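Local coordinates for protein mersacidin decarboxylase (PDB 1P3Y) that catalyses the oxidative decarboxylation of the C-terminal cysteine of mersacidin to an aminoenethiol, as an FAD-binding homododecamer of the HFCD family, at residues G169-P173 with D174-L178; I88-A92 with N93-Q97; D48-P51 with A52-S56. All blocks are in the same frame, centred on the assembly; numbering follows the deposited sequence.

From the N terminus the chain meets contact 3 first, where residues 48-51 leave helix 44-49 and 52-56 carry the next short helix, 52-55. Contact 2 follows, at the passage from strand 84-90 into helix 92-99, and contact 1 comes last, where a loop enters helix 173-183. Each is a local turn into a helix between adjoining segments, so the three stand in series, none nesting or crossing, and none closes a long loop. Contacts 1 and 2 touch through Leu170, whose CD1 lies 3.7 Å from Ile88 CG1, joining the last helix's approach to the sheet. Contact 3 touches neither, its nearest atoms about 8 Å from those of contact 2; both also meet other subunits.

Contact 1 (G169-P173 with D174-L178); sequences GLITP and DKALL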
# COMPACT_ATOMS: atom_id res chain seq x y z
N GLY A 169 -32.76 24.38 10.62
CA GLY A 169 -32.05 23.41 11.43
C GLY A 169 -32.94 22.40 12.14
O GLY A 169 -34.16 22.37 11.97
N LEU A 170 -32.33 21.55 12.95
CA LEU A 170 -33.05 20.52 13.69
C LEU A 170 -33.61 21.09 14.98
O LEU A 170 -33.01 21.99 15.57
CB LEU A 170 -32.10 19.36 14.01
CG LEU A 170 -31.58 18.49 12.87
CD1 LEU A 170 -30.34 17.72 13.34
CD2 LEU A 170 -32.68 17.53 12.40
N ILE A 171 -34.74 20.56 15.44
CA ILE A 171 -35.31 21.04 16.69
C ILE A 171 -34.47 20.47 17.81
O ILE A 171 -34.00 19.35 17.73
CB ILE A 171 -36.82 20.63 16.89
CG1 ILE A 171 -36.98 19.12 17.10
CG2 ILE A 171 -37.65 21.10 15.71
CD1 ILE A 171 -36.76 18.28 15.89
N THR A 172 -34.26 21.26 18.85
CA THR A 172 -33.46 20.85 20.00
C THR A 172 -33.75 19.40 20.46
O THR A 172 -34.83 18.85 20.20
CB THR A 172 -33.69 21.84 21.17
OG1 THR A 172 -35.09 21.91 21.48
CG2 THR A 172 -33.22 23.24 20.76
N PRO A 173 -32.77 18.77 21.13
CA PRO A 173 -32.92 17.39 21.61
C PRO A 173 -34.25 17.11 22.29
O PRO A 173 -34.87 16.08 22.05
CB PRO A 173 -31.74 17.23 22.56
CG PRO A 173 -30.68 18.06 21.91
CD PRO A 173 -31.45 19.31 21.49
N ASP A 174 -34.67 18.03 23.16
CA ASP A 174 -35.94 17.87 23.88
C ASP A 174 -37.16 17.82 22.95
O ASP A 174 -38.02 16.95 23.10
CB ASP A 174 -36.11 19.01 24.90
CG ASP A 174 -35.82 20.37 24.30
OD1 ASP A 174 -34.75 20.53 23.67
OD2 ASP A 174 -36.67 21.28 24.46
N LYS A 175 -37.23 18.73 21.98
CA LYS A 175 -38.35 18.70 21.05
C LYS A 175 -38.30 17.36 20.33
O LYS A 175 -39.30 16.62 20.26
CB LYS A 175 -38.23 19.80 19.99
CG LYS A 175 -37.81 21.16 20.48
CD LYS A 175 -38.97 21.98 20.98
CE LYS A 175 -38.53 23.43 21.15
NZ LYS A 175 -37.27 23.55 21.97
N ALA A 176 -37.12 17.05 19.79
CA ALA A 176 -36.88 15.81 19.06
C ALA A 176 -37.34 14.59 19.85
O ALA A 176 -37.99 13.68 19.31
CB ALA A 176 -35.42 15.69 18.71
N LEU A 177 -37.00 14.55 21.14
CA LEU A 177 -37.41 13.43 21.99
C LEU A 177 -38.94 13.31 21.96
O LEU A 177 -39.49 12.21 21.78
CB LEU A 177 -36.92 13.63 23.43
CG LEU A 177 -37.46 12.67 24.50
CD1 LEU A 177 -37.26 11.21 24.08
CD2 LEU A 177 -36.74 12.96 25.82
N LEU A 178 -39.62 14.44 22.13
CA LEU A 178 -41.08 14.47 22.12
C LEU A 178 -41.61 13.93 20.80
O LEU A 178 -42.55 13.11 20.78
CB LEU A 178 -41.58 15.90 22.37
CG LEU A 178 -41.17 16.52 23.71
CD1 LEU A 178 -41.70 17.96 23.77
CD2 LEU A 178 -41.72 15.70 24.88
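Thr172 turns its hydroxyl between its own backbone N and carbonyl carbon (chi1 57°), and Asp174 carries its carboxylate in the same sense (chi1 48°), which brings the two groups together at the start of helix 173-183. Thr172 OG1 donates to Asp174 OD1 over 2.6 Å, approaching from above the carboxylate plane. The same hydroxyl oxygen accepts from Lys175 NZ at 2.8 Å. Lys175 gets there because its chain bends at chi2 and again at chi4, folding the ammonium back to the threonine. NZ also forms a salt bridge with Asp174 OD2, long at 3.4 Å and weak as a hydrogen bond, which completes a small ring of three polar side chains. The nearby ammonium probably lowers the cost of the carboxylate charge.

Although Thr172 holds the N-cap position, its side chain makes no capping bond; the first helical turn is joined to it through the main chain instead. Ala176 N donates to Thr172 O at 2.9 Å, and Leu177 N to Pro173 O at 2.8 Å. Ahead of the cap, Ile171 lays CG1 against Lys175 CB, the two side chains crossing at a slant, while its CD1 reaches Ala176 CB at 4.1 Å.

Ile171 and Ala176 both rest on Phe121 of strand 119-122, and Tyr27 OH of helix 25-31 bonds to Ile171 O. Tyr30 of that helix packs against Pro173, Asp174 and Leu177, so the start of helix 173-183 lies against both helix 25-31 and the central sheet.

Contact 2 (I88-A92 with N93-Q97); sequences IPATA and NILGQ. With FAD (flavin-adenine dinucleotide), chain B.
Three donors from consecutive residues grip the FAD. Thr91 OG1 and Asn93 ND2 each give a 2.7 Å hydrogen bond to the phosphate oxygen O2P. Ala92 N gives one, also of 2.7 Å, to the flavin O2. The amide of Asn93 meets O2P almost straight, at 172°. Its CG stands anti to the backbone N (chi1 175°), which extends ND2 toward the phosphate. Thr91 also lays its methyl CG2 against the pyrimidine end of the flavin, 3.6 Å from C2.

Behind this shell, Thr91 OG1 has a second task. As N-cap of helix 92-99 it accepts from Ile94 N at 3.0 Å, a bond that, with the one it donates to O2P, fixes the rotation of the hydroxyl. The turn is built on Leu95 N to Thr91 O and Gly96 N to Ala92 O. Asn93 OD1 accepts from Ala103 N of the second subunit, so OD1 and ND2 of the amide both have partners, which fixes its flip; a further bond from Gln97 NE2 is weak and doubtful. Farther out, Ala90 CB touches Ile94 CG2 and Leu95 CD2, and Leu95 packs on Phe120 of strand 119-122.

A cofactor phosphate bound where a parallel strand passes into a helix N terminus is common in Rossmann-like folds, the fold of this flavoprotein, and here the helix end probably favours the phosphate's negative charge.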
# COMPACT_ATOMS: atom_id res chain seq x y z
N ILE A 88 -31.51 10.96 11.98
CA ILE A 88 -31.21 12.36 12.25
C ILE A 88 -29.68 12.59 12.27
O ILE A 88 -28.95 12.01 13.06
CB ILE A 88 -31.83 12.81 13.61
CG1 ILE A 88 -31.41 14.26 13.92
CG2 ILE A 88 -31.39 11.86 14.77
CD1 ILE A 88 -32.11 14.86 15.12
N PRO A 89 -29.19 13.45 11.38
CA PRO A 89 -29.98 14.18 10.39
C PRO A 89 -30.15 13.36 9.13
O PRO A 89 -29.33 12.50 8.82
CB PRO A 89 -29.15 15.43 10.15
CG PRO A 89 -27.75 14.92 10.28
CD PRO A 89 -27.83 14.01 11.49
N ALA A 90 -31.22 13.66 8.39
CA ALA A 90 -31.57 13.01 7.14
C ALA A 90 -31.23 13.95 5.99
O ALA A 90 -31.55 15.12 6.06
CB ALA A 90 -33.04 12.70 7.13
N THR A 91 -30.56 13.44 4.96
CA THR A 91 -30.19 14.24 3.79
C THR A 91 -31.28 14.18 2.70
O THR A 91 -32.17 13.32 2.72
CB THR A 91 -28.91 13.70 3.12
OG1 THR A 91 -29.06 12.29 2.93
CG2 THR A 91 -27.66 13.98 3.96
N ALA A 92 -31.19 15.09 1.74
CA ALA A 92 -32.15 15.07 0.65
C ALA A 92 -31.99 13.68 0.01
O ALA A 92 -32.97 12.99 -0.31
CB ALA A 92 -31.83 16.16 -0.37
N ASN A 93 -30.73 13.27 -0.14
CA ASN A 93 -30.40 11.99 -0.73
C ASN A 93 -31.12 10.83 -0.03
O ASN A 93 -31.83 10.06 -0.68
CB ASN A 93 -28.88 11.76 -0.69
CG ASN A 93 -28.49 10.39 -1.18
OD1 ASN A 93 -28.78 10.02 -2.33
ND2 ASN A 93 -27.85 9.60 -0.31
N ILE A 94 -30.95 10.69 1.28
CA ILE A 94 -31.62 9.62 2.02
C ILE A 94 -33.15 9.69 1.83
O ILE A 94 -33.82 8.66 1.67
CB ILE A 94 -31.21 9.65 3.53
CG1 ILE A 94 -30.28 8.46 3.84
CG2 ILE A 94 -32.42 9.70 4.44
CD1 ILE A 94 -30.72 7.12 3.37
N LEU A 95 -33.71 10.91 1.84
CA LEU A 95 -35.15 11.09 1.63
C LEU A 95 -35.50 10.57 0.24
O LEU A 95 -36.47 9.82 0.09
CB LEU A 95 -35.56 12.57 1.74
CG LEU A 95 -35.37 13.21 3.13
CD1 LEU A 95 -35.72 14.69 3.09
CD2 LEU A 95 -36.21 12.47 4.17
N GLY A 96 -34.70 10.95 -0.77
CA GLY A 96 -34.95 10.50 -2.13
C GLY A 96 -34.80 8.98 -2.29
O GLY A 96 -35.53 8.33 -3.06
N GLN A 97 -33.86 8.40 -1.56
CA GLN A 97 -33.67 6.97 -1.70
C GLN A 97 -34.80 6.21 -1.05
O GLN A 97 -35.38 5.30 -1.66
CB GLN A 97 -32.31 6.53 -1.10
CG GLN A 97 -31.13 6.63 -2.08
CD GLN A 97 -29.82 6.08 -1.52
OE1 GLN A 97 -29.70 4.89 -1.23
NE2 GLN A 97 -28.83 6.95 -1.37
PA FAD B . -23.68 8.64 1.35
O1A FAD B . -22.67 9.17 2.36
O2A FAD B . -23.96 7.15 1.33
O5B FAD B . -23.26 9.06 -0.18
C5B FAD B . -22.31 10.11 -0.51
C4B FAD B . -20.92 9.55 -0.79
O4B FAD B . -20.79 8.26 -0.21
C3B FAD B . -20.58 9.36 -2.28
O3B FAD B . -19.48 10.22 -2.53
C2B FAD B . -20.31 7.89 -2.40
O2B FAD B . -19.40 7.42 -3.35
C1B FAD B . -19.90 7.49 -0.98
N9A FAD B . -20.09 6.07 -0.52
C8A FAD B . -21.30 5.31 -0.22
N7A FAD B . -21.08 4.07 0.16
C5A FAD B . -19.65 3.93 0.12
C6A FAD B . -18.74 2.84 0.40
N6A FAD B . -19.16 1.64 0.82
N1A FAD B . -17.34 3.08 0.23
C2A FAD B . -16.86 4.29 -0.19
N3A FAD B . -17.68 5.42 -0.47
C4A FAD B . -19.10 5.08 -0.28
N1 FAD B . -26.89 17.00 1.93
C2 FAD B . -28.11 17.23 2.54
O2 FAD B . -29.18 16.83 2.01
N3 FAD B . -28.14 17.91 3.77
C4 FAD B . -26.99 18.42 4.47
O4 FAD B . -27.13 19.05 5.59
C4X FAD B . -25.78 18.16 3.84
N5 FAD B . -24.59 18.62 4.51
C5X FAD B . -23.33 18.34 3.90
C6 FAD B . -22.12 18.77 4.53
C7 FAD B . -20.80 18.52 3.97
C7M FAD B . -19.55 19.03 4.75
C8 FAD B . -20.72 17.78 2.69
C8M FAD B . -19.41 17.44 2.00
C9 FAD B . -21.88 17.34 2.03
C9A FAD B . -23.20 17.59 2.59
N10 FAD B . -24.51 17.17 1.98
C10 FAD B . -25.75 17.45 2.58
C1' FAD B . -24.45 16.46 0.74
C2' FAD B . -24.61 14.99 0.78
O2' FAD B . -23.50 14.44 1.63
C3' FAD B . -24.50 14.39 -0.57
O3' FAD B . -25.71 14.56 -1.34
C4' FAD B . -24.17 12.87 -0.58
O4' FAD B . -24.03 12.46 -1.98
C5' FAD B . -25.21 11.98 0.06
O5' FAD B . -24.98 11.87 1.48
P FAD B . -25.59 10.69 2.33
O1P FAD B . -25.14 10.91 3.71
O2P FAD B . -27.08 10.65 2.10
O3P FAD B . -25.06 9.35 1.60

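Contact 3 (D48-P51 with A52-S56); sequences DLIP and AHTVS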
# COMPACT_ATOMS: atom_id res chain seq x y z
N ASP A 48 -17.02 10.66 7.41
CA ASP A 48 -15.93 11.54 7.01
C ASP A 48 -15.97 12.83 7.82
O ASP A 48 -14.93 13.47 8.06
CB ASP A 48 -15.99 11.92 5.52
CG ASP A 48 -15.73 10.75 4.60
OD1 ASP A 48 -15.04 9.80 5.05
OD2 ASP A 48 -16.19 10.78 3.43
N LEU A 49 -17.17 13.23 8.22
CA LEU A 49 -17.34 14.44 9.02
C LEU A 49 -17.00 14.18 10.48
O LEU A 49 -16.25 14.96 11.10
CB LEU A 49 -18.78 14.95 8.92
CG LEU A 49 -19.03 15.66 7.59
CD1 LEU A 49 -20.51 15.95 7.38
CD2 LEU A 49 -18.23 16.94 7.58
N ILE A 50 -17.53 13.09 11.03
CA ILE A 50 -17.28 12.72 12.42
C ILE A 50 -17.10 11.20 12.47
O ILE A 50 -18.03 10.43 12.21
CB ILE A 50 -18.46 13.21 13.34
CG1 ILE A 50 -18.10 12.99 14.81
CG2 ILE A 50 -19.78 12.49 12.99
CD1 ILE A 50 -19.16 13.52 15.79
N PRO A 51 -15.88 10.76 12.78
CA PRO A 51 -15.50 9.34 12.87
C PRO A 51 -16.45 8.48 13.69
O PRO A 51 -16.94 8.90 14.75
CB PRO A 51 -14.11 9.38 13.51
CG PRO A 51 -13.57 10.70 13.11
CD PRO A 51 -14.78 11.62 13.24
N ALA A 52 -16.70 7.27 13.21
CA ALA A 52 -17.54 6.35 13.95
C ALA A 52 -16.99 6.15 15.38
O ALA A 52 -17.77 6.03 16.32
CB ALA A 52 -17.62 5.00 13.23
N HIS A 53 -15.66 6.10 15.54
CA HIS A 53 -15.09 5.91 16.88
C HIS A 53 -15.43 7.10 17.78
O HIS A 53 -15.57 6.95 18.99
CB HIS A 53 -13.56 5.74 16.84
CG HIS A 53 -13.11 4.44 16.25
ND1 HIS A 53 -13.65 3.23 16.62
CD2 HIS A 53 -12.18 4.17 15.29
CE1 HIS A 53 -13.08 2.26 15.92
NE2 HIS A 53 -12.19 2.80 15.11
N THR A 54 -15.57 8.28 17.19
CA THR A 54 -15.90 9.42 18.01
C THR A 54 -17.32 9.21 18.47
O THR A 54 -17.61 9.24 19.65
CB THR A 54 -15.80 10.74 17.24
OG1 THR A 54 -14.49 10.88 16.68
CG2 THR A 54 -16.08 11.92 18.18
N VAL A 55 -18.22 8.98 17.53
CA VAL A 55 -19.62 8.80 17.87
C VAL A 55 -19.83 7.63 18.87
O VAL A 55 -20.83 7.57 19.58
CB VAL A 55 -20.47 8.57 16.56
CG1 VAL A 55 -21.97 8.38 16.89
CG2 VAL A 55 -20.28 9.76 15.61
N SER A 56 -18.87 6.71 18.96
CA SER A 56 -19.05 5.59 19.87
C SER A 56 -18.89 5.99 21.34
O SER A 56 -19.22 5.22 22.24
CB SER A 56 -18.08 4.46 19.54
OG SER A 56 -16.77 4.78 19.96
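A short link between two helices is made here: the chain drops out of helix 44-49 at Ile50 and starts helix 52-55 at once, with Pro51 at the N-cap position. Ile50 meets the new helix with its side chain. Extended with CG1 anti to the backbone N (chi1 -172°), it crosses Val55 at about a right angle, and Val55 CG2 lies 3.8 Å from Ile50 CG2 and nearly as close to CG1 and CD1. Thr54 is crossed in the same way, its CB 4.0 Å from Ile50 CG1. These are carbon-to-carbon touches.

Pro51 works through both its ring and its carbonyl. The ring lies alongside Thr54, with CB and CD each 3.5 Å from Thr54 OG1. The Pro51 carbonyl oxygen receives Val55 N at 3.1 Å in a bond that is nearly straight at 168°, and Thr54 N at 2.9 Å in a bent and weak one. Two amides of the first turn therefore converge on one oxygen, the stronger bond being that from Val55. Ser56 OG donates to His53 O at 2.7 Å.

The polar ends look outward to other chains. Thr54 OG1 bonds to Leu49 O of the third subunit, a pairing returned by that subunit's Thr54 to Leu49 O here. His53 NE2 bonds to Asn69 O of the fourth subunit, and Ser56 OG to Lys71 NZ of the same fourth subunit. Within the chain, Met42 of strand 37-42 packs on Ile50, Ala52 and Val55, while Val62 of strand 61-63 packs on Ala52 and Ser56, placing the link beside strands 37-42 and 61-63 of the parallel sheet.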